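Local structure of Trm112p-like protein (Encephalitozoon cuniculi, 3Q87) at the interface of chains A and B. The protein binds zinc and activates methyltransferases involved in translation, here forming a complex with Mtq2, the enzyme that methylates the termination factor eRF1. Coordinates in Å, arbitrary orientation; residue numbers count along the deposited sequence, not the author numbering. Chains: chain A, Putative uncharacterized protein ECU08_1170; chain B, N6 adenine specific DNA methylase.

Contact 1: the interface of chains A and B. Residues chain A 7-8, 39-41; chain B 26, 78-79.
B:Ile26, the first residue of strand 26-30 of the Mtq2 methyltransferase, packs against A:Leu8, A:Ile39 and A:Asn41 of the Trm112-family activator. The side chain forks at CB. One branch, the methyl CG2, sits anti to the backbone N and leans on the A:Leu8 methyl CD2 at 3.8 Å. The other goes through CG1, which packs against the A:Ile39 methyl CG2 at 3.8 Å, the two side chains passing at a slant. Extended at chi2 (176°), that branch carries on to CD1, which ends against the side-chain amide of A:Asn41, 3.8 Å from its CG. The same A:Leu8 CD2 is pressed on by B:Val79 CG2 at 3.4 Å, tighter than usual for two methyls, with the side chains crossing nearly at a right angle. Next to this apolar patch, the B:Ser78 hydroxyl OG donates a hydrogen bond to the A:Gly7 carbonyl O at 2.6 Å, tilted 20° from the carbonyl plane. B:Ser78 CB also underlies the A:Asn41 amide, 3.4 Å from its CG. As modelled, A:Asn41 OD1 faces B:Ser78 O at 2.9 Å; two acceptors meet there, so this amide orientation is doubtful, and a flip would bring ND2 to the carbonyl.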
loop_
_atom_site.group_PDB
_atom_site.type_symbol
_atom_site.label_atom_id
_atom_site.label_comp_id
_atom_site.label_asym_id
_atom_site.label_seq_id
_atom_site.Cartn_x
_atom_site.Cartn_y
_atom_site.Cartn_z
ATOM N N GLY A 7 -9.614 1.391 -5.285
ATOM C CA GLY A 7 -8.843 1.791 -6.450
ATOM C C GLY A 7 -7.428 1.220 -6.477
ATOM O O GLY A 7 -6.734 1.300 -7.490
ATOM N N LEU A 8 -6.998 0.639 -5.364
ATOM C CA LEU A 8 -5.591 0.279 -5.177
ATOM C C LEU A 8 -5.361 -1.221 -5.027
ATOM O O LEU A 8 -4.243 -1.715 -5.197
ATOM C CB LEU A 8 -5.041 0.992 -3.936
ATOM C CG LEU A 8 -4.676 2.458 -4.174
ATOM C CD1 LEU A 8 -4.978 3.320 -2.973
ATOM C CD2 LEU A 8 -3.212 2.569 -4.562
ATOM N N ILE A 39 -5.939 11.795 -1.713
ATOM C CA ILE A 39 -5.836 11.570 -3.136
ATOM C C ILE A 39 -6.363 10.172 -3.461
ATOM O O ILE A 39 -6.015 9.202 -2.782
ATOM C CB ILE A 39 -4.384 11.692 -3.565
ATOM C CG1 ILE A 39 -3.835 13.045 -3.106
ATOM C CG2 ILE A 39 -4.245 11.542 -5.063
ATOM C CD1 ILE A 39 -2.415 13.256 -3.474
ATOM N N PHE A 40 -7.227 10.073 -4.471
ATOM C CA PHE A 40 -7.688 8.765 -4.954
ATOM C C PHE A 40 -7.591 8.592 -6.472
ATOM O O PHE A 40 -7.374 9.552 -7.210
ATOM C CB PHE A 40 -9.098 8.441 -4.439
ATOM C CG PHE A 40 -10.197 9.280 -5.051
ATOM C CD1 PHE A 40 -10.354 10.621 -4.703
ATOM C CD2 PHE A 40 -11.105 8.712 -5.939
ATOM C CE1 PHE A 40 -11.381 11.392 -5.252
ATOM C CE2 PHE A 40 -12.142 9.478 -6.492
ATOM C CZ PHE A 40 -12.275 10.818 -6.145
ATOM N N ASN A 41 -7.726 7.350 -6.926
ATOM C CA ASN A 41 -7.615 7.006 -8.341
ATOM C C ASN A 41 -8.955 7.192 -9.037
ATOM O O ASN A 41 -9.724 6.238 -9.236
ATOM C CB ASN A 41 -7.115 5.573 -8.477
ATOM C CG ASN A 41 -5.877 5.332 -7.648
ATOM O OD1 ASN A 41 -4.778 5.729 -8.031
ATOM N ND2 ASN A 41 -6.052 4.712 -6.484
ATOM N N ILE B 26 0.218 9.219 -4.094
ATOM C CA ILE B 26 -0.301 8.018 -3.454
ATOM C C ILE B 26 0.914 7.137 -3.186
ATOM O O ILE B 26 1.601 6.735 -4.107
ATOM C CB ILE B 26 -1.336 7.270 -4.325
ATOM C CG1 ILE B 26 -2.577 8.136 -4.547
ATOM C CG2 ILE B 26 -1.764 5.961 -3.648
ATOM C CD1 ILE B 26 -3.603 7.478 -5.506
ATOM N N SER B 78 -2.017 2.187 -9.682
ATOM C CA SER B 78 -2.693 3.186 -8.873
ATOM C C SER B 78 -1.766 3.859 -7.874
ATOM O O SER B 78 -2.158 4.793 -7.192
ATOM C CB SER B 78 -3.895 2.561 -8.174
ATOM O OG SER B 78 -4.860 2.173 -9.140
ATOM N N VAL B 79 -0.531 3.393 -7.805
ATOM C CA VAL B 79 0.428 3.913 -6.829
ATOM C C VAL B 79 1.506 4.748 -7.500
ATOM O O VAL B 79 2.082 4.331 -8.513
ATOM C CB VAL B 79 1.083 2.758 -6.040
ATOM C CG1 VAL B 79 2.197 3.276 -5.096
ATOM C CG2 VAL B 79 0.016 1.987 -5.284
#

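Contact 2: the interface of chains A and B. Residues chain A 10-12, 109; chain B 72-75.
The strip carrying the first CXXC of the Trm112 zinc site meets the B:Cys72 to B:Asn75 loop of Mtq2 through A:Lys10 and A:Lys12, which flank the zinc ligand A:Cys11; the cysteine itself is not covered. A:Lys10 uses both ends. Its backbone N donates to the B:Ser73 carbonyl O at 3.0 Å; the bond is nearly straight at the hydrogen (165°), yet the donor stands above the carbonyl plane and misses the lone pairs. Its side chain starts with CG wedged between the backbone N and the carbonyl carbon, runs extended over the peptide of B:Ile74 and B:Asn75, with CD 4.0 Å from B:Asn75 CA, and then bends at chi4 (76°). That last turn swings the ammonium group NZ back to the B:Cys72 carbonyl O, a hydrogen bond of 3.0 Å. A:Lys12 touches with its CB, 3.5 Å from the same B:Cys72 O. B:Cys72 is poorly ordered, so both these contacts are less certain. Behind the loop, the A:Tyr109 phenol OH donates to the A:Lys10 carbonyl O at 2.8 Å, in the carbonyl plane and on a lone pair, which may steady the strip. The same phenol OH rests 3.5 Å from B:Ser73 CB.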
loop_
_atom_site.group_PDB
_atom_site.type_symbol
_atom_site.label_atom_id
_atom_site.label_comp_id
_atom_site.label_asym_id
_atom_site.label_seq_id
_atom_site.Cartn_x
_atom_site.Cartn_y
_atom_site.Cartn_z
ATOM N N LYS A 10 -6.036 -5.349 -5.805
ATOM C CA LYS A 10 -6.414 -6.231 -6.899
ATOM C C LYS A 10 -6.339 -7.686 -6.455
ATOM O O LYS A 10 -5.685 -8.010 -5.458
ATOM C CB LYS A 10 -5.507 -6.016 -8.110
ATOM C CG LYS A 10 -4.072 -6.532 -7.929
ATOM C CD LYS A 10 -3.266 -6.355 -9.208
ATOM C CE LYS A 10 -1.890 -7.001 -9.125
ATOM N NZ LYS A 10 -1.965 -8.479 -9.260
ATOM N N CYS A 11 -7.015 -8.557 -7.194
ATOM C CA CYS A 11 -6.933 -9.981 -6.930
ATOM C C CYS A 11 -5.516 -10.441 -7.188
ATOM O O CYS A 11 -4.905 -10.091 -8.202
ATOM C CB CYS A 11 -7.895 -10.768 -7.815
ATOM S SG CYS A 11 -7.659 -12.543 -7.659
ATOM N N LYS A 12 -4.979 -11.224 -6.270
ATOM C CA LYS A 12 -3.572 -11.574 -6.363
ATOM C C LYS A 12 -3.364 -12.815 -7.231
ATOM O O LYS A 12 -2.231 -13.218 -7.484
ATOM C CB LYS A 12 -2.986 -11.786 -4.971
ATOM C CG LYS A 12 -3.452 -13.074 -4.306
ATOM C CD LYS A 12 -2.740 -13.298 -2.990
ATOM C CE LYS A 12 -3.331 -14.486 -2.251
ATOM N NZ LYS A 12 -2.653 -14.654 -0.932
ATOM N N TYR A 109 -10.764 -11.775 0.226
ATOM C CA TYR A 109 -9.936 -11.095 1.214
ATOM C C TYR A 109 -10.809 -10.684 2.408
ATOM O O TYR A 109 -11.602 -9.756 2.316
ATOM C CB TYR A 109 -9.319 -9.823 0.630
ATOM C CG TYR A 109 -8.357 -9.958 -0.540
ATOM C CD1 TYR A 109 -7.622 -11.116 -0.750
ATOM C CD2 TYR A 109 -8.152 -8.888 -1.402
ATOM C CE1 TYR A 109 -6.738 -11.215 -1.802
ATOM C CE2 TYR A 109 -7.260 -8.973 -2.469
ATOM C CZ TYR A 109 -6.556 -10.129 -2.658
ATOM O OH TYR A 109 -5.675 -10.205 -3.697
ATOM N N CYS B 72 1.655 -8.360 -4.596
ATOM C CA CYS B 72 0.744 -9.227 -5.351
ATOM C C CYS B 72 -0.707 -8.776 -5.321
ATOM O O CYS B 72 -1.435 -8.930 -6.307
ATOM C CB CYS B 72 0.817 -10.675 -4.836
ATOM S SG CYS B 72 2.487 -11.304 -4.523
ATOM N N SER B 73 -1.134 -8.233 -4.186
ATOM C CA SER B 73 -2.519 -7.812 -4.026
ATOM C C SER B 73 -2.682 -6.302 -4.228
ATOM O O SER B 73 -3.744 -5.731 -3.951
ATOM C CB SER B 73 -3.013 -8.201 -2.635
ATOM O OG SER B 73 -2.218 -7.572 -1.642
ATOM N N ILE B 74 -1.627 -5.666 -4.714
ATOM C CA ILE B 74 -1.647 -4.234 -4.961
ATOM C C ILE B 74 -1.688 -3.942 -6.452
ATOM O O ILE B 74 -0.896 -4.477 -7.227
ATOM C CB ILE B 74 -0.393 -3.521 -4.345
ATOM C CG1 ILE B 74 -0.289 -3.806 -2.845
ATOM C CG2 ILE B 74 -0.449 -2.011 -4.601
ATOM C CD1 ILE B 74 -1.578 -3.459 -2.051
ATOM N N ASN B 75 -2.617 -3.087 -6.857
ATOM C CA ASN B 75 -2.620 -2.562 -8.219
ATOM C C ASN B 75 -1.603 -1.427 -8.331
ATOM O O ASN B 75 -1.863 -0.311 -7.888
ATOM C CB ASN B 75 -4.015 -2.053 -8.559
ATOM C CG ASN B 75 -4.123 -1.531 -9.974
ATOM O OD1 ASN B 75 -3.223 -1.713 -10.800
ATOM N ND2 ASN B 75 -5.240 -0.874 -10.267
#

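Contact 3: the interface of chains A and B. Residues chain A 4, 37-39, 91; chain B 24-26, 46.
B:Thr46, at the head of strand 46-51 in the methyltransferase, plugs its side chain into the A:Val37 to A:Ile39 stretch of the Trm112-family protein, and this is the tight part. The hydroxyl OG1 accepts from the A:Ile39 backbone N at 2.6 Å in an almost straight bond, 177° at the hydrogen. OG1 also lies 2.9 Å from the A:Val37 carbonyl O, as donor in a weak bond, so one hydroxyl spans both sides of the A:Lys38 residue. The other branch of CB, the methyl CG2, anti to the backbone N, points to the rim of the A:Phe4 ring, 3.7 Å from CE1. On the same side of that ring as the methyl, A:Phe91 CE1 sits 3.5 Å above the plane, offset toward the rim, and A:Lys38 CB covers the far face of A:Phe91 in turn. A:Ile39 CD1 rests on the B:Met24 backbone, 3.4 Å from CA; its shorter approaches there are doubtful. B:Met24, bent at chi2 and chi3, curls its terminal methyl CE to the two methyls of A:Val37, 3.7 Å from CG1. The looser members are B:Lys25, which loses little surface to the partner, and A:Phe91, whose CE1 comes no nearer than 4.1 Å to B:Thr46 CG2.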
loop_
_atom_site.group_PDB
_atom_site.type_symbol
_atom_site.label_atom_id
_atom_site.label_comp_id
_atom_site.label_asym_id
_atom_site.label_seq_id
_atom_site.Cartn_x
_atom_site.Cartn_y
_atom_site.Cartn_z
ATOM N N PHE A 4 -11.820 4.051 -0.657
ATOM C CA PHE A 4 -10.896 4.493 -1.708
ATOM C C PHE A 4 -9.866 3.416 -2.019
ATOM O O PHE A 4 -9.283 3.408 -3.108
ATOM C CB PHE A 4 -10.210 5.821 -1.361
ATOM C CG PHE A 4 -8.952 5.669 -0.550
ATOM C CD1 PHE A 4 -7.716 5.604 -1.174
ATOM C CD2 PHE A 4 -9.008 5.593 0.826
ATOM C CE1 PHE A 4 -6.555 5.467 -0.434
ATOM C CE2 PHE A 4 -7.851 5.463 1.577
ATOM C CZ PHE A 4 -6.621 5.395 0.942
ATOM N N VAL A 37 -4.205 14.929 3.436
ATOM C CA VAL A 37 -4.210 14.606 2.019
ATOM C C VAL A 37 -5.074 13.396 1.632
ATOM O O VAL A 37 -4.864 12.264 2.105
ATOM C CB VAL A 37 -2.771 14.410 1.532
ATOM C CG1 VAL A 37 -2.702 14.502 0.018
ATOM C CG2 VAL A 37 -1.881 15.470 2.171
ATOM N N LYS A 38 -6.035 13.648 0.752
ATOM C CA LYS A 38 -6.962 12.622 0.303
ATOM C C LYS A 38 -6.912 12.531 -1.202
ATOM O O LYS A 38 -7.731 13.119 -1.893
ATOM C CB LYS A 38 -8.395 12.950 0.739
ATOM C CG LYS A 38 -8.696 12.652 2.201
ATOM C CD LYS A 38 -10.156 12.941 2.546
ATOM C CE LYS A 38 -10.343 14.361 3.024
ATOM N NZ LYS A 38 -9.781 14.542 4.397
ATOM N N ILE A 39 -5.939 11.795 -1.713
ATOM C CA ILE A 39 -5.836 11.570 -3.136
ATOM C C ILE A 39 -6.363 10.172 -3.461
ATOM O O ILE A 39 -6.015 9.202 -2.782
ATOM C CB ILE A 39 -4.384 11.692 -3.565
ATOM C CG1 ILE A 39 -3.835 13.045 -3.106
ATOM C CG2 ILE A 39 -4.245 11.542 -5.063
ATOM C CD1 ILE A 39 -2.415 13.256 -3.474
ATOM N N PHE A 91 -13.423 8.304 1.769
ATOM C CA PHE A 91 -12.460 8.512 2.838
ATOM C C PHE A 91 -13.148 8.620 4.178
ATOM O O PHE A 91 -12.506 8.534 5.218
ATOM C CB PHE A 91 -11.634 9.779 2.584
ATOM C CG PHE A 91 -10.594 9.620 1.513
ATOM C CD1 PHE A 91 -9.306 9.206 1.830
ATOM C CD2 PHE A 91 -10.904 9.876 0.182
ATOM C CE1 PHE A 91 -8.348 9.047 0.840
ATOM C CE2 PHE A 91 -9.953 9.716 -0.812
ATOM C CZ PHE A 91 -8.671 9.305 -0.482
ATOM N N MET B 24 1.632 15.181 -2.226
ATOM C CA MET B 24 0.525 14.971 -3.154
ATOM C C MET B 24 0.650 13.676 -3.951
ATOM O O MET B 24 0.221 13.611 -5.098
ATOM C CB MET B 24 0.424 16.135 -4.141
ATOM C CG MET B 24 0.016 17.453 -3.516
ATOM S SD MET B 24 -1.424 17.265 -2.464
ATOM C CE MET B 24 -0.669 17.495 -0.854
ATOM N N LYS B 25 1.237 12.647 -3.358
ATOM C CA LYS B 25 1.331 11.367 -4.040
ATOM C C LYS B 25 0.440 10.324 -3.387
ATOM O O LYS B 25 -0.054 10.523 -2.272
ATOM C CB LYS B 25 2.774 10.885 -4.065
ATOM C CG LYS B 25 3.738 11.875 -4.723
ATOM C CD LYS B 25 3.406 12.074 -6.190
ATOM C CE LYS B 25 4.348 13.064 -6.850
ATOM N NZ LYS B 25 3.929 14.465 -6.553
ATOM N N ILE B 26 0.218 9.219 -4.094
ATOM C CA ILE B 26 -0.301 8.018 -3.454
ATOM C C ILE B 26 0.914 7.137 -3.186
ATOM O O ILE B 26 1.601 6.735 -4.107
ATOM C CB ILE B 26 -1.336 7.270 -4.325
ATOM C CG1 ILE B 26 -2.577 8.136 -4.547
ATOM C CG2 ILE B 26 -1.764 5.961 -3.648
ATOM C CD1 ILE B 26 -3.603 7.478 -5.506
ATOM N N THR B 46 -1.319 10.601 0.437
ATOM C CA THR B 46 -2.225 9.518 0.787
ATOM C C THR B 46 -1.447 8.209 0.809
ATOM O O THR B 46 -0.802 7.840 -0.171
ATOM C CB THR B 46 -3.410 9.412 -0.165
ATOM O OG1 THR B 46 -4.127 10.654 -0.157
ATOM C CG2 THR B 46 -4.345 8.284 0.303
#

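Contact 4: the interface of chains A and B. Residues chain A 2, 4-5, 8, 91; chain B 46, 48, 64.
A:Leu5 in the 3-10 helix 3-7 of Trm112 and A:Leu8 just after it converge on B:Val48 in strand 46-51 of Mtq2. This is the apolar group of contacts, and one methyl receives both leucines: B:Val48 CG2 lies 3.5 Å from A:Leu5 CD2 and 3.6 Å from A:Leu8 CD1. A:Leu5 meets the valine at a slant, while A:Leu8 runs past it in the opposite direction. Chi1 of B:Val48 (-179°) sets CG1 anti to the backbone N and leaves CG2 facing the activator. A:Leu5 CD2 does double duty, since it also covers the face of the A:Phe4 ring opposite A:Phe91, 3.7 Å above the plane; the phenylalanine is thus flanked on both faces, toward the rim, by residues of its own chain and offers its rim to Mtq2. At that rim comes an edge contact between ring and amide. B:Asn64 brings its side-chain amide up with the planes 84° apart, its OD1 level with the ring and 3.8 Å from A:Phe4 CE2. The extended aliphatic chain of A:Lys2 crosses the same amide at about a right angle, CD lying 3.5 Å from B:Asn64 OD1. A water-mediated link joins them: water 1 lies 2.8 Å from the A:Lys2 backbone N and 2.8 Å from B:Asn64 OD1.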
loop_
_atom_site.group_PDB
_atom_site.type_symbol
_atom_site.label_atom_id
_atom_site.label_comp_id
_atom_site.label_asym_id
_atom_site.label_seq_id
_atom_site.Cartn_x
_atom_site.Cartn_y
_atom_site.Cartn_z
ATOM N N LYS A 2 -11.037 1.991 4.258
ATOM C CA LYS A 2 -11.818 3.014 3.596
ATOM C C LYS A 2 -12.019 2.637 2.127
ATOM O O LYS A 2 -11.138 2.063 1.501
ATOM C CB LYS A 2 -11.114 4.359 3.718
ATOM C CG LYS A 2 -10.792 4.742 5.157
ATOM C CD LYS A 2 -9.960 6.004 5.193
ATOM C CE LYS A 2 -9.756 6.493 6.620
ATOM N NZ LYS A 2 -8.980 7.767 6.631
ATOM N N PHE A 4 -11.820 4.051 -0.657
ATOM C CA PHE A 4 -10.896 4.493 -1.708
ATOM C C PHE A 4 -9.866 3.416 -2.019
ATOM O O PHE A 4 -9.283 3.408 -3.108
ATOM C CB PHE A 4 -10.210 5.821 -1.361
ATOM C CG PHE A 4 -8.952 5.669 -0.550
ATOM C CD1 PHE A 4 -7.716 5.604 -1.174
ATOM C CD2 PHE A 4 -9.008 5.593 0.826
ATOM C CE1 PHE A 4 -6.555 5.467 -0.434
ATOM C CE2 PHE A 4 -7.851 5.463 1.577
ATOM C CZ PHE A 4 -6.621 5.395 0.942
ATOM N N LEU A 5 -9.660 2.498 -1.074
ATOM C CA LEU A 5 -8.706 1.396 -1.284
ATOM C C LEU A 5 -9.122 0.504 -2.454
ATOM O O LEU A 5 -8.295 -0.197 -3.032
ATOM C CB LEU A 5 -8.524 0.556 -0.020
ATOM C CG LEU A 5 -7.547 1.134 1.011
ATOM C CD1 LEU A 5 -7.142 0.073 2.021
ATOM C CD2 LEU A 5 -6.322 1.672 0.307
ATOM N N LEU A 8 -6.998 0.639 -5.364
ATOM C CA LEU A 8 -5.591 0.279 -5.177
ATOM C C LEU A 8 -5.361 -1.221 -5.027
ATOM O O LEU A 8 -4.243 -1.715 -5.197
ATOM C CB LEU A 8 -5.041 0.992 -3.936
ATOM C CG LEU A 8 -4.676 2.458 -4.174
ATOM C CD1 LEU A 8 -4.978 3.320 -2.973
ATOM C CD2 LEU A 8 -3.212 2.569 -4.562
ATOM N N PHE A 91 -13.423 8.304 1.769
ATOM C CA PHE A 91 -12.460 8.512 2.838
ATOM C C PHE A 91 -13.148 8.620 4.178
ATOM O O PHE A 91 -12.506 8.534 5.218
ATOM C CB PHE A 91 -11.634 9.779 2.584
ATOM C CG PHE A 91 -10.594 9.620 1.513
ATOM C CD1 PHE A 91 -9.306 9.206 1.830
ATOM C CD2 PHE A 91 -10.904 9.876 0.182
ATOM C CE1 PHE A 91 -8.348 9.047 0.840
ATOM C CE2 PHE A 91 -9.953 9.716 -0.812
ATOM C CZ PHE A 91 -8.671 9.305 -0.482
ATOM N N THR B 46 -1.319 10.601 0.437
ATOM C CA THR B 46 -2.225 9.518 0.787
ATOM C C THR B 46 -1.447 8.209 0.809
ATOM O O THR B 46 -0.802 7.840 -0.171
ATOM C CB THR B 46 -3.410 9.412 -0.165
ATOM O OG1 THR B 46 -4.127 10.654 -0.157
ATOM C CG2 THR B 46 -4.345 8.284 0.303
ATOM N N VAL B 48 -1.027 4.045 1.632
ATOM C CA VAL B 48 -1.475 2.700 1.919
ATOM C C VAL B 48 -0.318 1.988 2.602
ATOM O O VAL B 48 0.792 2.030 2.120
ATOM C CB VAL B 48 -1.880 1.950 0.636
ATOM C CG1 VAL B 48 -2.365 0.527 0.981
ATOM C CG2 VAL B 48 -2.975 2.732 -0.068
ATOM N N ASN B 64 -4.039 3.172 6.565
ATOM C CA ASN B 64 -4.851 2.314 5.717
ATOM C C ASN B 64 -4.116 0.993 5.554
ATOM O O ASN B 64 -3.164 0.890 4.789
ATOM C CB ASN B 64 -5.096 3.025 4.398
ATOM C CG ASN B 64 -5.706 4.407 4.614
ATOM O OD1 ASN B 64 -6.824 4.526 5.110
ATOM N ND2 ASN B 64 -4.963 5.447 4.280
HETATM O O HOH W 1 -8.309 2.103 5.009
#

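Contacts 1, 3 and 4 form one patch, with C-alpha centres about 7 Å apart in each pair. Contacts 1 and 3 share A:Ile39 and B:Ile26, contacts 1 and 4 share A:Leu8, and contacts 3 and 4 share A:Phe4, A:Phe91 and B:Thr46. Contact 2 stands apart, its centre about 13 Å from contact 1, 14 Å from contact 4 and 19 Å from contact 3, beside the zinc-site cysteine A:Cys11. Among these, Trm112 meets Mtq2 in a broad patch and at a separate site near the zinc. Strand 46-51, which serves contacts 3 and 4, ends at the S-adenosylmethionine-binding B:Asp51, so the activator may steady the cofactor site.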